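Local coordinates for probable zinc protease PqqL (Escherichia coli, PDB 6OFT), which probably acts as a zinc-dependent periplasmic endopeptidase of the M16 family, this chain being the N-terminal half of the protein, at residues K8-Q13 with Y20-H25; Q44-E49 with E230-P235; A258-L263 with Y317-F322; W365-V370 with E400-S405. All blocks are in the same frame, centred on the assembly; numbering follows the deposited sequence.

Contact 1 (K8-Q13 with Y20-H25); sequences KLITGQ and YMIYPH. With PO4 (phosphate ion), chain D.
Tyr20 lays its ring against the backbone at Gly12, in the antiparallel β-hairpin that forms one margin of the N-terminal M16 sheet. The bare CA of the glycine is the hollow and the phenol the bump: Gly12 CA sits over the ring face, 4.0 Å from the centroid of the Tyr20 ring. With chi1 at 50°, CG of Tyr20 stands between its own backbone N and carbonyl carbon, which starts the ring over Gly12. An alanine in place of Tyr20 would probably uncover Gly12 and leave the water shared with Gln13 O without its phenolic partner. On the same face Ile10 and Ile22 abut at their CB atoms, 4.0 Å apart, and helix 209-220 packs over them. The other face carries Thr11 and Met21 side by side, Thr11 CG2 lying 3.7 Å from Met21 CE. Paired backbone bonds join Ile10 to Ile22 and Gly12 to Tyr20. Beyond the strand pairing, Leu9 CA fits against the edge of the Tyr23 ring, whose hydroxyl is held by Asp6 and Arg376. Near the end of the hairpin a phosphate, probably from the crystallisation liquor, accepts a 2.6 Å hydrogen bond at O1 from His25 ND1.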
# COMPACT_ATOMS: atom_id res chain seq x y z
N LYS A 8 -5.49 15.25 -18.20
CA LYS A 8 -4.07 15.63 -18.38
C LYS A 8 -3.10 14.43 -18.45
O LYS A 8 -1.93 14.60 -18.80
CB LYS A 8 -3.63 16.59 -17.26
CG LYS A 8 -4.39 17.92 -17.23
CD LYS A 8 -3.57 18.99 -16.52
CE LYS A 8 -4.09 19.36 -15.15
NZ LYS A 8 -5.26 20.27 -15.23
N LEU A 9 -3.57 13.22 -18.08
CA LEU A 9 -2.72 12.03 -18.11
C LEU A 9 -2.52 11.51 -19.54
O LEU A 9 -3.48 11.37 -20.30
CB LEU A 9 -3.28 10.91 -17.20
CG LEU A 9 -2.47 9.61 -17.12
CD1 LEU A 9 -1.13 9.83 -16.42
CD2 LEU A 9 -3.27 8.53 -16.42
N ILE A 10 -1.26 11.22 -19.88
CA ILE A 10 -0.92 10.70 -21.20
C ILE A 10 -0.50 9.25 -21.02
O ILE A 10 0.43 8.98 -20.28
CB ILE A 10 0.20 11.58 -21.83
CG1 ILE A 10 -0.30 13.01 -22.08
CG2 ILE A 10 0.75 10.96 -23.11
CD1 ILE A 10 0.78 14.05 -22.03
N THR A 11 -1.24 8.31 -21.63
CA THR A 11 -0.95 6.87 -21.54
C THR A 11 -0.80 6.28 -22.92
O THR A 11 -1.40 6.77 -23.88
CB THR A 11 -2.01 6.09 -20.73
OG1 THR A 11 -3.30 6.26 -21.32
CG2 THR A 11 -2.04 6.46 -19.28
N GLY A 12 -0.05 5.20 -23.01
CA GLY A 12 0.17 4.52 -24.27
C GLY A 12 1.20 3.44 -24.17
O GLY A 12 1.73 3.16 -23.09
N GLN A 13 1.50 2.84 -25.31
CA GLN A 13 2.45 1.74 -25.40
C GLN A 13 3.36 1.94 -26.60
O GLN A 13 2.92 2.41 -27.65
CB GLN A 13 1.65 0.43 -25.58
CG GLN A 13 2.25 -0.77 -24.87
CD GLN A 13 1.42 -2.02 -25.06
OE1 GLN A 13 0.54 -2.10 -25.91
NE2 GLN A 13 1.70 -3.05 -24.25
N TYR A 20 3.66 3.49 -20.99
CA TYR A 20 4.14 4.74 -20.38
C TYR A 20 2.98 5.54 -19.86
O TYR A 20 1.85 5.41 -20.35
CB TYR A 20 5.02 5.56 -21.33
CG TYR A 20 4.43 5.78 -22.71
CD1 TYR A 20 3.55 6.83 -22.95
CD2 TYR A 20 4.78 4.96 -23.77
CE1 TYR A 20 2.98 7.02 -24.21
CE2 TYR A 20 4.24 5.16 -25.04
CZ TYR A 20 3.34 6.20 -25.26
OH TYR A 20 2.83 6.40 -26.52
N MET A 21 3.24 6.37 -18.84
CA MET A 21 2.26 7.25 -18.21
C MET A 21 2.98 8.54 -17.94
O MET A 21 4.03 8.54 -17.29
CB MET A 21 1.71 6.67 -16.90
CG MET A 21 1.14 5.28 -17.04
SD MET A 21 0.35 4.80 -15.50
CE MET A 21 -1.33 4.68 -16.06
N ILE A 22 2.46 9.63 -18.50
CA ILE A 22 3.03 10.97 -18.35
C ILE A 22 2.01 11.90 -17.72
O ILE A 22 0.87 11.99 -18.20
CB ILE A 22 3.58 11.53 -19.69
CG1 ILE A 22 4.66 10.59 -20.30
CG2 ILE A 22 4.12 12.98 -19.50
CD1 ILE A 22 4.79 10.75 -21.78
N TYR A 23 2.42 12.62 -16.67
CA TYR A 23 1.55 13.55 -15.99
C TYR A 23 2.28 14.84 -15.70
O TYR A 23 3.31 14.80 -15.03
CB TYR A 23 0.96 12.94 -14.70
CG TYR A 23 -0.23 13.72 -14.18
CD1 TYR A 23 -1.51 13.49 -14.68
CD2 TYR A 23 -0.07 14.73 -13.24
CE1 TYR A 23 -2.60 14.25 -14.25
CE2 TYR A 23 -1.15 15.49 -12.80
CZ TYR A 23 -2.42 15.24 -13.30
OH TYR A 23 -3.49 15.98 -12.87
N PRO A 24 1.78 16.00 -16.20
CA PRO A 24 2.47 17.27 -15.92
C PRO A 24 2.24 17.76 -14.50
O PRO A 24 1.14 17.60 -13.98
CB PRO A 24 1.86 18.24 -16.94
CG PRO A 24 0.50 17.67 -17.23
CD PRO A 24 0.55 16.21 -17.02
N HIS A 25 3.27 18.34 -13.88
CA HIS A 25 3.19 18.90 -12.53
C HIS A 25 4.31 19.91 -12.34
O HIS A 25 5.42 19.66 -12.77
CB HIS A 25 3.21 17.81 -11.44
CG HIS A 25 2.66 18.30 -10.13
ND1 HIS A 25 1.37 18.74 -10.02
CD2 HIS A 25 3.26 18.42 -8.92
CE1 HIS A 25 1.20 19.10 -8.76
NE2 HIS A 25 2.32 18.94 -8.06
P PO4 D . -1.28 19.87 -12.38
O1 PO4 D . -0.94 18.81 -11.31
O2 PO4 D . -2.80 20.33 -12.17
O3 PO4 D . -0.32 21.15 -12.27
O4 PO4 D . -1.11 19.18 -13.81
O HOH W 1 3.83 4.80 -28.48

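Contact 2 (Q44-E49 with E230-P235); sequences QEEDNE and ENRVWP
Gln44 reaches from the loop after strand 31-38 to segment 230-235, in the connection from helix 209-220 to strand 242-248 of the second sheet, and its side-chain amide grips the backbone of Arg232 by two hydrogen bonds. Gln44 NE2 donates to Arg232 O over 2.9 Å, on a lone pair in the carbonyl plane and almost in the plane of the glutamine amide. In return Arg232 N donates to Gln44 OE1, also at 2.9 Å but tilted 35° from the plane of the acceptor. The bend at chi2 (-58°) swings CD of Gln44 toward the second loop.

Van der Waals contacts frame the amide. Asn231 crosses Gln44 at about a right angle, its OD1 3.2 Å from Gln44 CG and hydrogen-bonded to Thr40. Trp234 presents its ring edge, with CZ3 3.6 Å from Gln44 NE2; its CZ2 lies over the centre of the Arg232 guanidinium, while Arg232 CB sits over the indole face near the rim.

Electrostatic contact is looser: Glu46 OE2 and Arg232 NH1 are 4.1 Å apart, beyond a salt bridge, and a water joins the two side chains by weak bonds. Glu46 opens a type I turn closed by Glu49 N to Glu46 O; Glu49 OE1 accepts from Glu46 N in return.

An alanine at Gln44 would probably leave the N-H and C=O of Arg232 without these mates and open a gap beside Trp234. Because the strong bonds address backbone atoms, the join probably depends little on the charge of Arg232, whose attraction to Glu46 is likely to add only modestly.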
# COMPACT_ATOMS: atom_id res chain seq x y z
N GLN A 44 5.81 -13.86 -7.54
CA GLN A 44 6.12 -14.71 -8.69
C GLN A 44 7.31 -15.63 -8.53
O GLN A 44 7.52 -16.49 -9.40
CB GLN A 44 6.29 -13.86 -9.95
CG GLN A 44 5.07 -13.01 -10.29
CD GLN A 44 3.78 -13.79 -10.47
OE1 GLN A 44 3.75 -14.88 -11.04
NE2 GLN A 44 2.68 -13.22 -10.00
N GLU A 45 8.08 -15.48 -7.44
CA GLU A 45 9.26 -16.31 -7.17
C GLU A 45 8.90 -17.78 -6.99
O GLU A 45 7.91 -18.11 -6.32
CB GLU A 45 9.97 -15.83 -5.90
CG GLU A 45 10.61 -14.45 -5.98
CD GLU A 45 11.08 -13.91 -4.64
OE1 GLU A 45 10.70 -14.46 -3.59
OE2 GLU A 45 11.85 -12.92 -4.65
N GLU A 46 9.73 -18.68 -7.56
CA GLU A 46 9.57 -20.12 -7.38
C GLU A 46 10.10 -20.47 -5.98
O GLU A 46 10.76 -19.63 -5.36
CB GLU A 46 10.34 -20.90 -8.47
CG GLU A 46 9.76 -20.76 -9.88
CD GLU A 46 8.29 -21.08 -10.07
OE1 GLU A 46 7.76 -22.00 -9.40
OE2 GLU A 46 7.65 -20.39 -10.91
N ASP A 47 9.79 -21.69 -5.47
CA ASP A 47 10.22 -22.15 -4.13
C ASP A 47 11.75 -22.05 -3.89
O ASP A 47 12.18 -21.89 -2.75
CB ASP A 47 9.72 -23.58 -3.87
CG ASP A 47 8.21 -23.71 -3.67
OD1 ASP A 47 7.50 -22.67 -3.70
OD2 ASP A 47 7.72 -24.85 -3.49
N ASN A 48 12.55 -22.12 -4.95
CA ASN A 48 14.00 -22.02 -4.87
C ASN A 48 14.51 -20.60 -5.22
O ASN A 48 15.71 -20.42 -5.45
CB ASN A 48 14.64 -23.09 -5.77
CG ASN A 48 14.46 -22.84 -7.26
OD1 ASN A 48 13.42 -22.35 -7.72
ND2 ASN A 48 15.46 -23.19 -8.04
N GLU A 49 13.60 -19.59 -5.24
CA GLU A 49 13.92 -18.20 -5.59
C GLU A 49 13.53 -17.19 -4.51
O GLU A 49 13.36 -16.01 -4.83
CB GLU A 49 13.23 -17.81 -6.91
CG GLU A 49 13.73 -18.51 -8.16
CD GLU A 49 12.98 -18.14 -9.42
OE1 GLU A 49 11.75 -17.91 -9.35
OE2 GLU A 49 13.61 -18.09 -10.50
N GLU A 230 3.89 -14.93 -17.92
CA GLU A 230 2.66 -14.35 -17.39
C GLU A 230 2.67 -14.32 -15.86
O GLU A 230 3.10 -15.29 -15.24
CB GLU A 230 1.39 -15.03 -17.95
CG GLU A 230 1.22 -16.50 -17.59
CD GLU A 230 -0.16 -17.09 -17.85
OE1 GLU A 230 -0.66 -17.83 -16.97
OE2 GLU A 230 -0.73 -16.82 -18.93
N ASN A 231 2.25 -13.20 -15.27
CA ASN A 231 2.18 -13.07 -13.82
C ASN A 231 1.00 -13.91 -13.35
O ASN A 231 -0.10 -13.73 -13.86
CB ASN A 231 2.00 -11.62 -13.38
CG ASN A 231 3.27 -10.81 -13.45
OD1 ASN A 231 4.20 -10.99 -12.65
ND2 ASN A 231 3.34 -9.91 -14.42
N ARG A 232 1.25 -14.87 -12.46
CA ARG A 232 0.20 -15.74 -11.93
C ARG A 232 -0.57 -15.00 -10.85
O ARG A 232 -0.05 -14.04 -10.27
CB ARG A 232 0.79 -17.04 -11.38
CG ARG A 232 1.38 -17.96 -12.44
CD ARG A 232 2.37 -18.94 -11.84
NE ARG A 232 1.72 -19.97 -11.03
CZ ARG A 232 2.36 -20.84 -10.25
NH1 ARG A 232 3.69 -20.81 -10.16
NH2 ARG A 232 1.68 -21.74 -9.55
N VAL A 233 -1.82 -15.41 -10.61
CA VAL A 233 -2.70 -14.82 -9.60
C VAL A 233 -3.14 -15.95 -8.68
O VAL A 233 -3.52 -17.02 -9.17
CB VAL A 233 -3.90 -14.02 -10.22
CG1 VAL A 233 -4.82 -13.45 -9.15
CG2 VAL A 233 -3.40 -12.88 -11.12
N TRP A 234 -3.02 -15.74 -7.36
CA TRP A 234 -3.44 -16.70 -6.35
C TRP A 234 -4.66 -16.13 -5.59
O TRP A 234 -4.49 -15.25 -4.73
CB TRP A 234 -2.29 -17.05 -5.38
CG TRP A 234 -1.17 -17.83 -6.00
CD1 TRP A 234 -1.02 -19.19 -6.01
CD2 TRP A 234 -0.05 -17.30 -6.73
NE1 TRP A 234 0.13 -19.53 -6.68
CE2 TRP A 234 0.74 -18.39 -7.13
CE3 TRP A 234 0.37 -15.99 -7.05
CZ2 TRP A 234 1.93 -18.22 -7.87
CZ3 TRP A 234 1.56 -15.83 -7.75
CH2 TRP A 234 2.33 -16.93 -8.13
N PRO A 235 -5.90 -16.57 -5.92
CA PRO A 235 -7.07 -16.04 -5.19
C PRO A 235 -7.01 -16.38 -3.70
O PRO A 235 -6.71 -17.53 -3.32
CB PRO A 235 -8.26 -16.71 -5.90
CG PRO A 235 -7.71 -17.20 -7.22
CD PRO A 235 -6.30 -17.59 -6.91
O HOH W 2 5.30 -21.17 -7.26

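Contact 3 (A258-L263 with Y317-F322); sequences ALYYRL and YQSLFF
Tyr260 and Phe321 sit side by side on one face of two antiparallel neighbours at the heart of the mixed five-stranded sheet of the second, M16 inactive-type domain. Phe321 CB sits over the Tyr260 ring, 3.5 Å from its centroid, in a CH-pi contact. The rings themselves, 28° from parallel, are slid so far apart that they barely overlap. At chi1 65°, CG of Phe321 lies between its backbone N and carbonyl carbon, and the two side chains run in the same direction.

The opposite face carries Tyr261, Leu263, Leu320 and Phe322. Here Leu263 CD2 meets Leu320 CD1 at 3.8 Å, and Tyr261 CD2 approaches the edge of the Phe322 ring.

Beneath the side chains, three reciprocal pairs of backbone bonds join Leu259 to Phe322, Tyr261 to Leu320 and Leu263 to Gln318, and fix the register.

Farther out, strands 430-436 and 303-314 flank the pair. Phe431 stacks on Tyr260, and helix 414-425 packs against Tyr261 and Phe322. The guanidinium of Arg262 is tied to Asp429 by a salt bridge and to carbonyl oxygens of Leu160 and Ala162, linking the sheet to the end of helix 148-160 and beyond.

One carbonyl has double duty: Tyr261 O accepts from Leu320 N at 2.9 Å and, from the opposite face of its plane, from Ser319 OG at 2.8 Å.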
# COMPACT_ATOMS: atom_id res chain seq x y z
N ALA A 258 -7.89 -4.66 19.34
CA ALA A 258 -8.42 -4.46 18.01
C ALA A 258 -9.19 -5.69 17.51
O ALA A 258 -8.84 -6.82 17.86
CB ALA A 258 -7.29 -4.11 17.04
N LEU A 259 -10.22 -5.45 16.73
CA LEU A 259 -10.96 -6.52 16.02
C LEU A 259 -10.66 -6.36 14.53
O LEU A 259 -10.87 -5.26 14.04
CB LEU A 259 -12.45 -6.43 16.29
CG LEU A 259 -13.32 -7.37 15.47
CD1 LEU A 259 -12.93 -8.81 15.68
CD2 LEU A 259 -14.79 -7.20 15.80
N TYR A 260 -10.14 -7.38 13.88
CA TYR A 260 -9.81 -7.37 12.46
C TYR A 260 -10.76 -8.28 11.70
O TYR A 260 -10.99 -9.41 12.11
CB TYR A 260 -8.39 -7.92 12.25
CG TYR A 260 -7.25 -6.99 12.60
CD1 TYR A 260 -6.87 -6.79 13.92
CD2 TYR A 260 -6.48 -6.39 11.60
CE1 TYR A 260 -5.79 -5.97 14.25
CE2 TYR A 260 -5.40 -5.55 11.92
CZ TYR A 260 -5.08 -5.32 13.25
OH TYR A 260 -4.03 -4.50 13.57
N TYR A 261 -11.28 -7.78 10.61
CA TYR A 261 -12.11 -8.55 9.67
C TYR A 261 -11.32 -8.68 8.36
O TYR A 261 -10.60 -7.76 8.07
CB TYR A 261 -13.46 -7.88 9.43
CG TYR A 261 -14.45 -7.93 10.55
CD1 TYR A 261 -15.18 -9.08 10.81
CD2 TYR A 261 -14.68 -6.84 11.36
CE1 TYR A 261 -16.10 -9.14 11.83
CE2 TYR A 261 -15.60 -6.89 12.38
CZ TYR A 261 -16.31 -8.05 12.63
OH TYR A 261 -17.22 -8.12 13.62
N ARG A 262 -11.41 -9.77 7.64
CA ARG A 262 -10.72 -9.93 6.37
C ARG A 262 -11.79 -10.12 5.31
O ARG A 262 -12.74 -10.87 5.53
CB ARG A 262 -9.73 -11.11 6.37
CG ARG A 262 -8.65 -11.07 7.46
CD ARG A 262 -7.50 -12.04 7.19
NE ARG A 262 -7.98 -13.34 6.69
CZ ARG A 262 -7.38 -14.06 5.76
NH1 ARG A 262 -6.23 -13.65 5.23
NH2 ARG A 262 -7.91 -15.20 5.35
N LEU A 263 -11.68 -9.42 4.19
CA LEU A 263 -12.72 -9.48 3.15
C LEU A 263 -12.16 -9.15 1.76
O LEU A 263 -11.14 -8.46 1.68
CB LEU A 263 -13.87 -8.50 3.51
CG LEU A 263 -13.55 -6.99 3.60
CD1 LEU A 263 -14.76 -6.16 3.25
CD2 LEU A 263 -13.04 -6.59 4.99
N TYR A 317 -7.55 -8.73 -1.76
CA TYR A 317 -8.05 -8.76 -0.39
C TYR A 317 -7.61 -7.65 0.52
O TYR A 317 -6.51 -7.11 0.39
CB TYR A 317 -7.66 -10.12 0.25
CG TYR A 317 -8.83 -11.02 0.59
CD1 TYR A 317 -9.57 -11.64 -0.42
CD2 TYR A 317 -9.15 -11.31 1.91
CE1 TYR A 317 -10.60 -12.53 -0.11
CE2 TYR A 317 -10.18 -12.18 2.23
CZ TYR A 317 -10.91 -12.79 1.22
OH TYR A 317 -11.94 -13.65 1.52
N GLN A 318 -8.46 -7.37 1.50
CA GLN A 318 -8.24 -6.34 2.51
C GLN A 318 -8.64 -6.77 3.92
O GLN A 318 -9.38 -7.74 4.11
CB GLN A 318 -9.03 -5.07 2.13
CG GLN A 318 -10.56 -5.20 2.25
CD GLN A 318 -11.27 -3.95 1.81
OE1 GLN A 318 -10.90 -2.85 2.20
NE2 GLN A 318 -12.31 -4.09 1.01
N SER A 319 -8.18 -6.00 4.89
CA SER A 319 -8.60 -6.14 6.26
C SER A 319 -9.15 -4.83 6.75
O SER A 319 -8.56 -3.77 6.52
CB SER A 319 -7.49 -6.61 7.18
OG SER A 319 -8.03 -6.84 8.47
N LEU A 320 -10.29 -4.90 7.42
CA LEU A 320 -10.91 -3.76 8.08
C LEU A 320 -10.78 -4.03 9.57
O LEU A 320 -11.28 -5.04 10.06
CB LEU A 320 -12.39 -3.65 7.68
CG LEU A 320 -12.79 -2.53 6.73
CD1 LEU A 320 -12.33 -2.83 5.32
CD2 LEU A 320 -14.29 -2.39 6.71
N PHE A 321 -10.05 -3.16 10.29
CA PHE A 321 -9.91 -3.32 11.74
C PHE A 321 -10.47 -2.15 12.55
O PHE A 321 -10.49 -1.01 12.07
CB PHE A 321 -8.47 -3.63 12.15
CG PHE A 321 -7.43 -2.56 11.89
CD1 PHE A 321 -7.14 -1.61 12.87
CD2 PHE A 321 -6.71 -2.54 10.70
CE1 PHE A 321 -6.17 -0.63 12.64
CE2 PHE A 321 -5.73 -1.57 10.49
CZ PHE A 321 -5.45 -0.63 11.46
N PHE A 322 -10.86 -2.43 13.79
CA PHE A 322 -11.40 -1.44 14.73
C PHE A 322 -10.56 -1.53 15.99
O PHE A 322 -10.55 -2.57 16.65
CB PHE A 322 -12.89 -1.68 15.01
CG PHE A 322 -13.73 -1.70 13.75
CD1 PHE A 322 -13.99 -2.89 13.08
CD2 PHE A 322 -14.25 -0.52 13.23
CE1 PHE A 322 -14.74 -2.90 11.90
CE2 PHE A 322 -15.01 -0.52 12.05
CZ PHE A 322 -15.25 -1.71 11.39
O HOH W 3 -12.37 -13.73 4.16

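Contact 4 (W365-V370 with E400-S405); sequences WLKNAV and ETYQLS
Leu366 pushes between Thr401, Tyr402 and Ser405 where helices 352-371 and 398-408 pack as an antiparallel pair, their local axes 9.0 Å apart at 153°. This is the tight part of the contact, and each portion of the leucine has its own neighbour. CB of Leu366 lies at the edge of the Tyr402 ring, 3.7 Å from CD1. One methyl, Leu366 CD2, touches Thr401 CG2 at 3.8 Å, the two side chains crossing at about a right angle. The other, CD1, comes within 3.4 Å of Ser405 OG. Trp409, in the loop after helix 398-408, touches Leu366, and Phe274 of helix 271-296 touches Ser405. One turn on from Leu366, Val370 sets CG2 against Tyr402 CB and also meets Pro398 and Glu399.

Toward solvent the packing thins. Tyr402 has CG anti to its backbone N (chi1 179°), and its ring lies beside exposed Lys367, which runs in the same direction. Lys367 CA lies over the ring face toward the rim, and CB makes an off-centre CH-pi contact 4.1 Å from the centroid of the Tyr402 ring. Lys367 CG and CD pass near the phenolic oxygen.

No hydrogen bond crosses, so these two segments meet by packing alone. Polar groups are satisfied locally: Thr401 OG1 bonds to Ser397 O, and Ser405 OG turns back along its own helix to donate to Thr401 O at 2.7 Å.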
# COMPACT_ATOMS: atom_id res chain seq x y z
N TRP A 365 -13.47 19.12 1.27
CA TRP A 365 -12.07 18.75 1.06
C TRP A 365 -11.80 18.48 -0.42
O TRP A 365 -10.80 18.95 -0.97
CB TRP A 365 -11.69 17.51 1.89
CG TRP A 365 -10.20 17.26 1.89
CD1 TRP A 365 -9.28 17.79 2.74
CD2 TRP A 365 -9.46 16.50 0.91
NE1 TRP A 365 -8.01 17.39 2.38
CE2 TRP A 365 -8.09 16.59 1.27
CE3 TRP A 365 -9.81 15.74 -0.22
CZ2 TRP A 365 -7.08 15.97 0.53
CZ3 TRP A 365 -8.81 15.13 -0.95
CH2 TRP A 365 -7.47 15.24 -0.58
N LEU A 366 -12.71 17.73 -1.07
CA LEU A 366 -12.58 17.36 -2.48
C LEU A 366 -12.63 18.57 -3.38
O LEU A 366 -11.83 18.65 -4.32
CB LEU A 366 -13.60 16.29 -2.90
CG LEU A 366 -13.35 14.89 -2.34
CD1 LEU A 366 -14.50 13.98 -2.64
CD2 LEU A 366 -12.03 14.30 -2.86
N LYS A 367 -13.52 19.54 -3.06
CA LYS A 367 -13.66 20.79 -3.79
C LYS A 367 -12.37 21.62 -3.65
O LYS A 367 -11.87 22.14 -4.65
CB LYS A 367 -14.88 21.60 -3.29
CG LYS A 367 -15.20 22.82 -4.15
CD LYS A 367 -16.23 23.73 -3.50
CE LYS A 367 -16.36 25.06 -4.21
NZ LYS A 367 -17.10 24.94 -5.50
N ASN A 368 -11.82 21.70 -2.42
CA ASN A 368 -10.57 22.43 -2.17
C ASN A 368 -9.38 21.72 -2.86
O ASN A 368 -8.47 22.40 -3.32
CB ASN A 368 -10.33 22.63 -0.67
CG ASN A 368 -9.17 23.55 -0.35
OD1 ASN A 368 -8.18 23.14 0.28
ND2 ASN A 368 -9.26 24.81 -0.77
N ALA A 369 -9.43 20.36 -2.98
CA ALA A 369 -8.39 19.57 -3.66
C ALA A 369 -8.36 19.91 -5.16
O ALA A 369 -7.29 19.90 -5.75
CB ALA A 369 -8.62 18.07 -3.46
N VAL A 370 -9.51 20.25 -5.76
CA VAL A 370 -9.56 20.67 -7.17
C VAL A 370 -8.87 22.03 -7.29
O VAL A 370 -8.02 22.21 -8.15
CB VAL A 370 -11.00 20.70 -7.76
CG1 VAL A 370 -10.98 21.09 -9.24
CG2 VAL A 370 -11.72 19.37 -7.57
N GLU A 400 -12.78 14.84 -11.45
CA GLU A 400 -13.60 13.63 -11.59
C GLU A 400 -13.96 13.05 -10.23
O GLU A 400 -15.12 12.66 -10.03
CB GLU A 400 -12.91 12.57 -12.47
CG GLU A 400 -13.64 11.23 -12.56
CD GLU A 400 -14.99 11.16 -13.26
OE1 GLU A 400 -15.52 10.03 -13.38
OE2 GLU A 400 -15.52 12.21 -13.68
N THR A 401 -12.99 13.00 -9.29
CA THR A 401 -13.20 12.48 -7.93
C THR A 401 -14.30 13.28 -7.24
O THR A 401 -15.22 12.70 -6.68
CB THR A 401 -11.88 12.47 -7.14
OG1 THR A 401 -10.91 11.71 -7.87
CG2 THR A 401 -12.02 11.87 -5.76
N TYR A 402 -14.24 14.61 -7.34
CA TYR A 402 -15.25 15.51 -6.77
C TYR A 402 -16.66 15.30 -7.38
O TYR A 402 -17.63 15.16 -6.62
CB TYR A 402 -14.77 16.97 -6.90
CG TYR A 402 -15.76 17.98 -6.37
CD1 TYR A 402 -16.15 17.97 -5.03
CD2 TYR A 402 -16.30 18.97 -7.19
CE1 TYR A 402 -17.07 18.89 -4.53
CE2 TYR A 402 -17.22 19.90 -6.71
CZ TYR A 402 -17.60 19.86 -5.37
OH TYR A 402 -18.48 20.78 -4.88
N GLN A 403 -16.77 15.33 -8.73
CA GLN A 403 -18.03 15.14 -9.47
C GLN A 403 -18.63 13.74 -9.21
O GLN A 403 -19.83 13.64 -8.91
CB GLN A 403 -17.81 15.34 -10.98
CG GLN A 403 -17.64 16.80 -11.42
CD GLN A 403 -17.54 16.98 -12.93
OE1 GLN A 403 -17.95 18.01 -13.48
NE2 GLN A 403 -16.97 16.01 -13.65
N LEU A 404 -17.81 12.67 -9.26
CA LEU A 404 -18.25 11.29 -8.99
C LEU A 404 -18.80 11.15 -7.59
O LEU A 404 -19.80 10.47 -7.42
CB LEU A 404 -17.11 10.27 -9.15
CG LEU A 404 -16.84 9.67 -10.50
CD1 LEU A 404 -15.65 8.71 -10.42
CD2 LEU A 404 -18.07 8.94 -11.07
N SER A 405 -18.11 11.73 -6.58
CA SER A 405 -18.52 11.69 -5.17
C SER A 405 -19.85 12.40 -4.98
O SER A 405 -20.75 11.82 -4.39
CB SER A 405 -17.46 12.31 -4.28
OG SER A 405 -16.23 11.63 -4.41

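In the fold
From the N terminus, contact 1 closes first, a short hairpin at one margin of the N-terminal sheet. Contact 2 then spans 180 residues, bringing the loop before helix 52-59, which carries predicted zinc ligands, against the loop leading into the second sheet. Contact 3 pairs central strands of that sheet across 53 intervening residues that include helix 271-296 and strand 303-314. Contact 4 finally brings helix 398-408 back against helix 352-371, closing a 29-residue excursion. None nests within or crosses another. Contacts 1 and 3 lie on opposite sides of the chain's centre, as do 2 and 4. Nearest atoms are about 6 Å apart between contacts 2 and 3, and about 8 Å between contacts 1 and 4.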